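Local coordinates for putative dihydrodipicolinate synthase (Thermus thermophilus, PDB 2PCQ), which is of unassigned function but has the closed parallel beta/alpha barrel of the dihydrodipicolinate synthase family, with a potassium ion bound near the start of two of its strands, at residues Y111-A116 against E140-H145; A106-Y111 against D133-A138; P146-I151 against Q169-Y174; A89-A94 against P120-H125. One frame throughout, in Å; residues are numbered along the deposited sequence.

Contact 1: Y111-A116 against E140-H145; sequences YYEALA and EALAPH. With K (potassium ion), chain B.
In the outer helical layer of this TIM barrel, Y112, E113 and A116 of helix 107-118 meet L142 and H145, where helix 136-142 gives way to a potassium-binding turn. L142 supplies the apolar half of the contact. Its CG lies anti to the carbonyl carbon (chi1 -67°), and both methyls beyond are used: L142 CD1 comes 3.6 Å from Y112 CD1, the two side chains crossing at about a right angle, while L142 CD2 fits between Y112 CB and E113 CG, 4.1 Å from the latter. A branched leucine suits a place where it must touch two neighbouring residues of one helix turn. The second half is a CH-pi contact. A116 CB stands over one face of the H145 imidazole, 3.8 Å from the ring centroid and displaced toward the CE1-NE2 side; so small a side chain lets the flat ring come close to the helix. At the edge of that ring, in its plane, a water lies 2.8 Å from H145 NE2 and donates to E113 O at 2.7 Å, while ND1 is hydrogen-bonded to the backbone N of N147. A143 O (2.9 Å), within the type I turn from L142 to H145, and H145 O (3.0 Å) at its end bind the potassium, as do V148 O, E170 O and two waters. With both ring nitrogens engaged and one face against A116, rotation of the imidazole would be expected to be limited; H145 thus touches helix 107-118 with its ring and binds the ion with its own carbonyl.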
# COMPACT_ATOMS: atom_id res chain seq x y z
N TYR A 111 -18.31 11.23 -15.50
CA TYR A 111 -17.48 10.80 -16.61
C TYR A 111 -18.15 9.67 -17.40
O TYR A 111 -18.36 9.78 -18.60
CB TYR A 111 -16.11 10.34 -16.10
CG TYR A 111 -15.12 9.98 -17.18
CD1 TYR A 111 -14.59 10.97 -18.02
CD2 TYR A 111 -14.71 8.66 -17.37
CE1 TYR A 111 -13.67 10.64 -19.02
CE2 TYR A 111 -13.79 8.33 -18.37
CZ TYR A 111 -13.28 9.32 -19.19
OH TYR A 111 -12.39 8.98 -20.18
N TYR A 112 -18.48 8.59 -16.70
CA TYR A 112 -19.11 7.45 -17.34
C TYR A 112 -20.50 7.73 -17.90
O TYR A 112 -20.86 7.20 -18.95
CB TYR A 112 -19.18 6.28 -16.35
CG TYR A 112 -17.85 5.57 -16.17
CD1 TYR A 112 -17.20 5.56 -14.94
CD2 TYR A 112 -17.26 4.90 -17.24
CE1 TYR A 112 -15.97 4.90 -14.78
CE2 TYR A 112 -16.04 4.24 -17.09
CZ TYR A 112 -15.41 4.24 -15.86
OH TYR A 112 -14.22 3.57 -15.70
N GLU A 113 -21.28 8.55 -17.22
CA GLU A 113 -22.62 8.87 -17.70
C GLU A 113 -22.54 9.69 -18.98
O GLU A 113 -23.37 9.53 -19.87
CB GLU A 113 -23.41 9.61 -16.62
CG GLU A 113 -23.59 8.78 -15.36
CD GLU A 113 -24.30 9.53 -14.26
OE1 GLU A 113 -24.27 10.78 -14.26
OE2 GLU A 113 -24.88 8.86 -13.37
N ALA A 114 -21.53 10.55 -19.08
CA ALA A 114 -21.35 11.36 -20.28
C ALA A 114 -21.02 10.46 -21.46
O ALA A 114 -21.58 10.61 -22.55
CB ALA A 114 -20.24 12.38 -20.06
N LEU A 115 -20.10 9.52 -21.26
CA LEU A 115 -19.70 8.61 -22.32
C LEU A 115 -20.85 7.66 -22.70
O LEU A 115 -21.10 7.43 -23.88
CB LEU A 115 -18.48 7.78 -21.89
CG LEU A 115 -17.20 8.55 -21.51
CD1 LEU A 115 -16.12 7.55 -21.11
CD2 LEU A 115 -16.73 9.41 -22.67
N ALA A 116 -21.53 7.12 -21.69
CA ALA A 116 -22.63 6.19 -21.91
C ALA A 116 -23.79 6.84 -22.64
O ALA A 116 -24.61 6.17 -23.26
CB ALA A 116 -23.12 5.63 -20.57
N GLU A 140 -22.10 -0.21 -8.76
CA GLU A 140 -23.51 -0.46 -8.51
C GLU A 140 -24.39 0.73 -8.91
O GLU A 140 -25.52 0.56 -9.37
CB GLU A 140 -23.74 -0.81 -7.03
CG GLU A 140 -25.21 -1.02 -6.68
CD GLU A 140 -25.41 -1.82 -5.41
OE1 GLU A 140 -24.53 -1.76 -4.52
OE2 GLU A 140 -26.45 -2.50 -5.28
N ALA A 141 -23.86 1.94 -8.77
CA ALA A 141 -24.61 3.13 -9.14
C ALA A 141 -24.71 3.24 -10.66
O ALA A 141 -25.71 3.73 -11.18
CB ALA A 141 -23.93 4.38 -8.57
N LEU A 142 -23.68 2.79 -11.36
CA LEU A 142 -23.65 2.86 -12.82
C LEU A 142 -24.35 1.69 -13.50
O LEU A 142 -24.84 1.82 -14.62
CB LEU A 142 -22.20 2.94 -13.31
CG LEU A 142 -21.45 4.22 -12.95
CD1 LEU A 142 -19.96 4.04 -13.16
CD2 LEU A 142 -21.99 5.37 -13.80
N ALA A 143 -24.40 0.56 -12.81
CA ALA A 143 -25.01 -0.65 -13.35
C ALA A 143 -26.42 -0.50 -13.92
O ALA A 143 -26.76 -1.14 -14.89
CB ALA A 143 -25.00 -1.75 -12.29
N PRO A 144 -27.27 0.35 -13.32
CA PRO A 144 -28.62 0.46 -13.90
C PRO A 144 -28.69 1.11 -15.29
O PRO A 144 -29.63 0.86 -16.04
CB PRO A 144 -29.38 1.27 -12.84
CG PRO A 144 -28.69 0.89 -11.56
CD PRO A 144 -27.23 0.95 -11.97
N HIS A 145 -27.71 1.93 -15.62
CA HIS A 145 -27.68 2.62 -16.91
C HIS A 145 -27.70 1.66 -18.10
O HIS A 145 -26.83 0.81 -18.23
CB HIS A 145 -26.45 3.52 -17.00
CG HIS A 145 -26.53 4.55 -18.08
ND1 HIS A 145 -26.81 4.24 -19.40
CD2 HIS A 145 -26.34 5.89 -18.04
CE1 HIS A 145 -26.79 5.35 -20.12
NE2 HIS A 145 -26.51 6.36 -19.32
K K B . -26.91 -2.12 -17.57
O HOH W 1 -26.00 9.12 -19.52
O HOH W 2 -29.95 -1.43 -17.30
O HOH W 3 -27.35 -3.36 -20.40

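Contact 2: A106-Y111 against D133-A138; sequences AGLLRY and DLPLEA
L108 CD2 is the point on which A138, L134 and P135 converge, where two neighbouring helices of the TIM barrel's outer layer, 107-118 and 136-142, pack near their N-terminal ends. This one methyl sits 3.7 Å from A138 CB and 3.8 Å from L134 CD1, with P135 CD farther off at 4.4 Å. The side chain of L108 crosses that of L134 at about a right angle. L109 adds a looser touch, its CD2 lying 4.3 Å from A138 CB. Alanine fits at 138 because its short side chain allows two leucines of the opposing helix to approach the backbone. P135 occupies the N-cap position, where the absence of an N-H costs the helix nothing, and its carbonyl takes a weak bond from A138 N. One shell farther out, L134 rests on L123 and H125 of strand 121-125, and its carbonyl accepts a hydrogen bond from R160 NH2. On helix 107-118, R110 turns to a second subunit, its NH2 bonded to P258 O of that chain. The guanidinium lies flat over G107, which has no side chain, with G107 CA 3.3 Å above the middle of its plane.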
# COMPACT_ATOMS: atom_id res chain seq x y z
N ALA A 106 -17.47 12.84 -7.25
CA ALA A 106 -18.63 12.37 -8.00
C ALA A 106 -18.39 12.53 -9.50
O ALA A 106 -19.22 12.12 -10.31
CB ALA A 106 -19.88 13.13 -7.58
N GLY A 107 -17.26 13.13 -9.86
CA GLY A 107 -16.93 13.31 -11.26
C GLY A 107 -16.74 11.97 -11.96
O GLY A 107 -16.77 11.89 -13.19
N LEU A 108 -16.52 10.92 -11.17
CA LEU A 108 -16.35 9.58 -11.73
C LEU A 108 -17.63 9.16 -12.42
O LEU A 108 -17.61 8.64 -13.54
CB LEU A 108 -16.03 8.57 -10.62
CG LEU A 108 -15.90 7.11 -11.08
CD1 LEU A 108 -14.70 6.95 -12.00
CD2 LEU A 108 -15.76 6.21 -9.87
N LEU A 109 -18.76 9.37 -11.75
CA LEU A 109 -20.06 9.01 -12.30
C LEU A 109 -20.37 9.92 -13.49
O LEU A 109 -20.90 9.46 -14.50
CB LEU A 109 -21.15 9.15 -11.23
CG LEU A 109 -20.96 8.31 -9.97
CD1 LEU A 109 -22.08 8.59 -8.98
CD2 LEU A 109 -20.92 6.83 -10.34
N ARG A 110 -20.05 11.21 -13.36
CA ARG A 110 -20.29 12.15 -14.44
C ARG A 110 -19.53 11.74 -15.69
O ARG A 110 -20.03 11.87 -16.81
CB ARG A 110 -19.87 13.57 -14.04
CG ARG A 110 -20.70 14.18 -12.92
CD ARG A 110 -20.55 15.70 -12.89
NE ARG A 110 -19.21 16.14 -12.51
CZ ARG A 110 -18.76 16.19 -11.26
NH1 ARG A 110 -19.54 15.83 -10.25
NH2 ARG A 110 -17.52 16.61 -11.01
N TYR A 111 -18.31 11.23 -15.50
CA TYR A 111 -17.48 10.80 -16.61
C TYR A 111 -18.15 9.67 -17.40
O TYR A 111 -18.36 9.78 -18.60
CB TYR A 111 -16.11 10.34 -16.10
CG TYR A 111 -15.12 9.98 -17.18
CD1 TYR A 111 -14.59 10.97 -18.02
CD2 TYR A 111 -14.71 8.66 -17.37
CE1 TYR A 111 -13.67 10.64 -19.02
CE2 TYR A 111 -13.79 8.33 -18.37
CZ TYR A 111 -13.28 9.32 -19.19
OH TYR A 111 -12.39 8.98 -20.18
N ASP A 133 -8.60 3.11 -8.04
CA ASP A 133 -9.70 2.20 -7.75
C ASP A 133 -10.99 2.59 -8.47
O ASP A 133 -11.13 3.70 -8.97
CB ASP A 133 -9.92 2.17 -6.24
CG ASP A 133 -10.92 1.12 -5.81
OD1 ASP A 133 -10.89 0.01 -6.37
OD2 ASP A 133 -11.73 1.40 -4.90
N LEU A 134 -11.90 1.63 -8.56
CA LEU A 134 -13.22 1.83 -9.16
C LEU A 134 -14.11 1.15 -8.12
O LEU A 134 -14.41 -0.04 -8.22
CB LEU A 134 -13.35 1.12 -10.51
CG LEU A 134 -14.71 1.27 -11.20
CD1 LEU A 134 -15.12 2.73 -11.29
CD2 LEU A 134 -14.66 0.66 -12.59
N PRO A 135 -14.49 1.90 -7.07
CA PRO A 135 -15.33 1.41 -5.98
C PRO A 135 -16.53 0.61 -6.43
O PRO A 135 -17.17 0.94 -7.43
CB PRO A 135 -15.73 2.69 -5.25
CG PRO A 135 -14.55 3.58 -5.47
CD PRO A 135 -14.24 3.34 -6.93
N LEU A 136 -16.84 -0.46 -5.70
CA LEU A 136 -17.99 -1.29 -6.02
C LEU A 136 -19.25 -0.43 -5.89
O LEU A 136 -20.24 -0.67 -6.59
CB LEU A 136 -18.05 -2.50 -5.08
CG LEU A 136 -16.90 -3.51 -5.28
CD1 LEU A 136 -16.95 -4.60 -4.22
CD2 LEU A 136 -16.99 -4.10 -6.68
N GLU A 137 -19.21 0.56 -5.01
CA GLU A 137 -20.36 1.45 -4.83
C GLU A 137 -20.64 2.18 -6.15
O GLU A 137 -21.79 2.34 -6.54
CB GLU A 137 -20.09 2.51 -3.75
CG GLU A 137 -20.04 2.00 -2.31
CD GLU A 137 -18.85 1.09 -2.03
OE1 GLU A 137 -17.78 1.29 -2.66
OE2 GLU A 137 -18.98 0.19 -1.18
N ALA A 138 -19.57 2.61 -6.82
CA ALA A 138 -19.70 3.31 -8.09
C ALA A 138 -20.21 2.36 -9.16
O ALA A 138 -21.06 2.73 -9.98
CB ALA A 138 -18.37 3.91 -8.51

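Contact 3: P146-I151 against Q169-Y174; sequences PNVLGI and QEFRVY. With K (potassium ion), chain B.
The F171 ring forms the apolar centre, packed against V148, G150 and I151 of the neighbouring strand. G150 CA sits over one face in a CH-pi contact, 3.7 Å from the ring centroid; glycine suits this place because a CB would run into R172 O across the strand pair, and its CA is left to meet the ring. V148 CG1 meets the ring edge in its plane, 3.9 Å from F171 CE2, and I151 CG2 presses on F171 CE1 at 3.4 Å. The beta-branched valine and isoleucine thus put methyls around the aromatic. Beyond it, parallel pairing of the strands takes over. R172 N donates to L149 O (3.1 Å), I151 N to R172 O (2.9 Å), and Y174 N to I151 O (2.9 Å). R172 O also receives a CA-H...O contact from G150. At the polar edge, R172 continues to a salt bridge with E190, while the carbonyls turn to potassium: V148 O at 3.0 Å and the longer E170 O at 3.2 Å. A143 O and H145 O complete the protein's share, and E170 OE1 accepts from a metal-bound water. Strands 148-153 and 172-175, joined through helix 158-167, form a beta-alpha-beta crossover of the TIM barrel, with a metal site whose protein ligands are backbone carbonyls where the strands begin.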
# COMPACT_ATOMS: atom_id res chain seq x y z
N PRO A 146 -28.69 1.81 -19.00
CA PRO A 146 -28.83 0.95 -20.18
C PRO A 146 -27.57 0.78 -21.04
O PRO A 146 -27.34 -0.30 -21.59
CB PRO A 146 -29.96 1.62 -20.96
CG PRO A 146 -30.80 2.21 -19.87
CD PRO A 146 -29.76 2.82 -18.97
N ASN A 147 -26.77 1.83 -21.17
CA ASN A 147 -25.56 1.76 -21.99
C ASN A 147 -24.29 1.32 -21.27
O ASN A 147 -23.21 1.30 -21.86
CB ASN A 147 -25.31 3.10 -22.70
CG ASN A 147 -25.76 3.08 -24.15
OD1 ASN A 147 -25.56 4.04 -24.89
ND2 ASN A 147 -26.38 1.98 -24.56
N VAL A 148 -24.40 1.00 -19.99
CA VAL A 148 -23.25 0.50 -19.24
C VAL A 148 -23.48 -1.00 -19.25
O VAL A 148 -24.08 -1.55 -18.33
CB VAL A 148 -23.23 1.03 -17.79
CG1 VAL A 148 -22.11 0.38 -17.00
CG2 VAL A 148 -23.05 2.55 -17.80
N LEU A 149 -23.01 -1.66 -20.30
CA LEU A 149 -23.22 -3.10 -20.48
C LEU A 149 -22.67 -4.03 -19.41
O LEU A 149 -23.25 -5.08 -19.13
CB LEU A 149 -22.65 -3.52 -21.84
CG LEU A 149 -23.11 -2.66 -23.02
CD1 LEU A 149 -22.63 -3.30 -24.31
CD2 LEU A 149 -24.63 -2.53 -23.02
N GLY A 150 -21.55 -3.65 -18.81
CA GLY A 150 -20.96 -4.49 -17.79
C GLY A 150 -19.59 -3.98 -17.41
O GLY A 150 -19.34 -2.78 -17.44
N ILE A 151 -18.69 -4.90 -17.08
CA ILE A 151 -17.36 -4.50 -16.68
C ILE A 151 -16.29 -5.53 -16.98
O ILE A 151 -16.54 -6.74 -16.92
CB ILE A 151 -17.33 -4.22 -15.16
CG1 ILE A 151 -15.97 -3.68 -14.73
CG2 ILE A 151 -17.63 -5.51 -14.39
CD1 ILE A 151 -15.93 -3.19 -13.28
N GLN A 169 -27.63 -7.44 -11.68
CA GLN A 169 -28.31 -8.12 -12.78
C GLN A 169 -28.16 -7.22 -14.00
O GLN A 169 -27.85 -6.03 -13.86
CB GLN A 169 -29.78 -8.34 -12.46
CG GLN A 169 -30.03 -9.14 -11.20
CD GLN A 169 -31.50 -9.43 -10.98
OE1 GLN A 169 -32.12 -10.16 -11.74
NE2 GLN A 169 -32.06 -8.85 -9.92
N GLU A 170 -28.40 -7.76 -15.19
CA GLU A 170 -28.25 -6.97 -16.41
C GLU A 170 -26.86 -6.34 -16.40
O GLU A 170 -26.69 -5.18 -16.78
CB GLU A 170 -29.30 -5.86 -16.48
CG GLU A 170 -30.74 -6.33 -16.64
CD GLU A 170 -31.72 -5.18 -16.77
OE1 GLU A 170 -31.28 -4.01 -16.70
OE2 GLU A 170 -32.93 -5.44 -16.93
N PHE A 171 -25.87 -7.10 -15.93
CA PHE A 171 -24.50 -6.60 -15.86
C PHE A 171 -23.53 -7.71 -16.22
O PHE A 171 -23.29 -8.64 -15.45
CB PHE A 171 -24.22 -6.08 -14.45
CG PHE A 171 -23.08 -5.12 -14.38
CD1 PHE A 171 -21.90 -5.47 -13.72
CD2 PHE A 171 -23.18 -3.86 -14.96
CE1 PHE A 171 -20.84 -4.57 -13.65
CE2 PHE A 171 -22.13 -2.95 -14.89
CZ PHE A 171 -20.95 -3.31 -14.23
N ARG A 172 -22.97 -7.60 -17.42
CA ARG A 172 -22.06 -8.60 -17.96
C ARG A 172 -20.64 -8.45 -17.45
O ARG A 172 -19.98 -7.44 -17.69
CB ARG A 172 -22.12 -8.53 -19.48
CG ARG A 172 -23.54 -8.74 -20.01
CD ARG A 172 -23.65 -8.36 -21.47
NE ARG A 172 -22.73 -9.13 -22.29
CZ ARG A 172 -22.46 -8.84 -23.56
NH1 ARG A 172 -23.05 -7.80 -24.14
NH2 ARG A 172 -21.62 -9.60 -24.25
N VAL A 173 -20.18 -9.48 -16.76
CA VAL A 173 -18.85 -9.47 -16.17
C VAL A 173 -17.81 -10.25 -16.96
O VAL A 173 -17.98 -11.43 -17.24
CB VAL A 173 -18.88 -10.04 -14.74
CG1 VAL A 173 -17.48 -10.05 -14.15
CG2 VAL A 173 -19.83 -9.21 -13.87
N TYR A 174 -16.72 -9.56 -17.30
CA TYR A 174 -15.61 -10.16 -18.01
C TYR A 174 -14.36 -10.03 -17.15
O TYR A 174 -14.09 -8.96 -16.62
CB TYR A 174 -15.39 -9.47 -19.35
CG TYR A 174 -16.17 -10.12 -20.47
CD1 TYR A 174 -15.65 -11.21 -21.15
CD2 TYR A 174 -17.47 -9.71 -20.77
CE1 TYR A 174 -16.40 -11.89 -22.10
CE2 TYR A 174 -18.24 -10.38 -21.72
CZ TYR A 174 -17.69 -11.48 -22.37
OH TYR A 174 -18.44 -12.19 -23.29
K K B . -26.91 -2.12 -17.57
O HOH W 3 -27.35 -3.36 -20.40
O HOH W 2 -29.95 -1.43 -17.30

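Contact 4: A89-A94 against P120-H125; sequences AMALLA and PLFLYH
L92 pairs through both of its backbone polar atoms with the strand alongside: L92 N donates to P120 O at 3.0 Å, and L92 O accepts from F122 N at a short 2.7 Å. A94 repeats the pattern. Its N gives a bond to F122 O (3.1 Å), and its O takes Y124 N (2.9 Å). That last bond is bent, 133° at the hydrogen, with the donor 45° out of the carbonyl plane; A94 O also has a second partner in Y112 OH. The intervening A91 and L93 direct their backbone bonds to strand 66-69, at V67 and L69, while L121 bonds to N147, just before strand 148-153, and L123 to G150 within it. Such alternation marks inner strands of a parallel sheet, here consecutive strands of the TIM barrel joined by helix 107-118 in a beta-alpha-beta unit. Side chains alternate too. L92 and L121 meet CB to CB at 3.8 Å on the face that includes A94 and L123, and L121, L123 and A94 pack there on helix 107-118, where aliphatic residues suit a helix-covered surface. On the face of L93 and F122, L93 CD2 lies 3.6 Å from F122 CB and hangs over the Y124 ring, 4.1 Å from its centroid. Y124 CG, anti to the backbone N (chi1 -157°), brings the ring beneath that methyl, and Y124 OH is hydrogen-bonded to K152 NZ and S40 N.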
# COMPACT_ATOMS: atom_id res chain seq x y z
N ALA A 89 -17.30 0.06 -33.67
CA ALA A 89 -17.09 -0.67 -32.42
C ALA A 89 -18.41 -0.98 -31.73
O ALA A 89 -19.30 -0.14 -31.68
CB ALA A 89 -16.18 0.13 -31.48
N MSE A 90 -18.51 -2.20 -31.20
CA MSE A 90 -19.70 -2.66 -30.49
C MSE A 90 -19.87 -1.89 -29.17
O MSE A 90 -20.99 -1.60 -28.75
CB MSE A 90 -19.56 -4.16 -30.23
CG MSE A 90 -20.21 -4.66 -28.97
SE MSE A 90 -19.96 -6.56 -28.85
CE MSE A 90 -18.01 -6.55 -28.56
N ALA A 91 -18.75 -1.56 -28.54
CA ALA A 91 -18.79 -0.81 -27.29
C ALA A 91 -17.39 -0.37 -26.88
O ALA A 91 -16.39 -0.82 -27.45
CB ALA A 91 -19.40 -1.67 -26.18
N LEU A 92 -17.33 0.52 -25.90
CA LEU A 92 -16.06 1.02 -25.39
C LEU A 92 -15.74 0.28 -24.10
O LEU A 92 -16.62 -0.32 -23.48
CB LEU A 92 -16.17 2.51 -25.07
CG LEU A 92 -16.53 3.50 -26.18
CD1 LEU A 92 -16.88 4.84 -25.56
CD2 LEU A 92 -15.37 3.63 -27.16
N LEU A 93 -14.47 0.31 -23.72
CA LEU A 93 -14.00 -0.28 -22.48
C LEU A 93 -13.24 0.90 -21.90
O LEU A 93 -12.08 1.12 -22.23
CB LEU A 93 -13.07 -1.47 -22.74
CG LEU A 93 -13.57 -2.80 -22.16
CD1 LEU A 93 -12.62 -3.93 -22.52
CD2 LEU A 93 -13.69 -2.67 -20.65
N ALA A 94 -13.91 1.68 -21.06
CA ALA A 94 -13.31 2.88 -20.50
C ALA A 94 -12.83 2.80 -19.06
O ALA A 94 -13.53 2.31 -18.18
CB ALA A 94 -14.30 4.05 -20.63
N PRO A 120 -22.40 2.70 -26.04
CA PRO A 120 -22.44 1.61 -25.06
C PRO A 120 -21.02 1.39 -24.58
O PRO A 120 -20.07 1.57 -25.35
CB PRO A 120 -22.97 0.42 -25.87
CG PRO A 120 -23.76 1.10 -26.98
CD PRO A 120 -22.90 2.26 -27.35
N LEU A 121 -20.86 1.03 -23.32
CA LEU A 121 -19.54 0.78 -22.79
C LEU A 121 -19.48 -0.18 -21.63
O LEU A 121 -20.48 -0.46 -20.96
CB LEU A 121 -18.84 2.10 -22.39
CG LEU A 121 -19.04 2.95 -21.12
CD1 LEU A 121 -19.93 4.13 -21.43
CD2 LEU A 121 -19.59 2.14 -19.97
N PHE A 122 -18.28 -0.71 -21.41
CA PHE A 122 -18.00 -1.61 -20.30
C PHE A 122 -17.07 -0.80 -19.40
O PHE A 122 -16.24 -0.04 -19.89
CB PHE A 122 -17.24 -2.85 -20.79
CG PHE A 122 -18.12 -3.88 -21.44
CD1 PHE A 122 -18.69 -4.90 -20.68
CD2 PHE A 122 -18.37 -3.85 -22.81
CE1 PHE A 122 -19.49 -5.87 -21.27
CE2 PHE A 122 -19.16 -4.82 -23.41
CZ PHE A 122 -19.73 -5.83 -22.64
N LEU A 123 -17.22 -0.95 -18.09
CA LEU A 123 -16.34 -0.26 -17.17
C LEU A 123 -15.03 -1.04 -17.25
O LEU A 123 -15.05 -2.26 -17.45
CB LEU A 123 -16.92 -0.30 -15.74
CG LEU A 123 -18.33 0.27 -15.59
CD1 LEU A 123 -18.73 0.26 -14.12
CD2 LEU A 123 -18.37 1.70 -16.14
N TYR A 124 -13.91 -0.35 -17.13
CA TYR A 124 -12.61 -1.01 -17.24
C TYR A 124 -11.81 -0.83 -15.95
O TYR A 124 -11.28 0.24 -15.68
CB TYR A 124 -11.82 -0.42 -18.42
CG TYR A 124 -10.75 -1.32 -18.99
CD1 TYR A 124 -10.18 -1.05 -20.23
CD2 TYR A 124 -10.32 -2.47 -18.31
CE1 TYR A 124 -9.23 -1.89 -20.80
CE2 TYR A 124 -9.36 -3.32 -18.87
CZ TYR A 124 -8.83 -3.03 -20.12
OH TYR A 124 -7.92 -3.88 -20.71
N HIS A 125 -11.74 -1.90 -15.16
CA HIS A 125 -11.00 -1.87 -13.90
C HIS A 125 -9.71 -2.67 -14.05
O HIS A 125 -9.72 -3.90 -14.00
CB HIS A 125 -11.86 -2.46 -12.78
CG HIS A 125 -11.21 -2.42 -11.43
ND1 HIS A 125 -10.71 -1.26 -10.88
CD2 HIS A 125 -10.99 -3.39 -10.52
CE1 HIS A 125 -10.21 -1.52 -9.69
NE2 HIS A 125 -10.37 -2.81 -9.44

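All four contacts lie on the same side of the chain's centre. Contacts 1 and 2, centres 9 Å apart, are successive levels of one interface between helices 107-118 and 136-142, and L109 CD2 touches L142 CG between them. Contacts 4 and 3 belong to the sheet, also 9 Å apart, joined because strand 121-125 neighbours strand 148-153. Along the chain, the segments of contact 4 alternate with those of contacts 1 and 2, since helix 107-118 connects strands 91-94 and 121-125; contact 3 follows all of them. The potassium links contacts 1 and 3, 10 Å apart, so the turn after helix 136-142, the start of strand 148-153 and the loop before strand 172-175 share one ion and two of its waters.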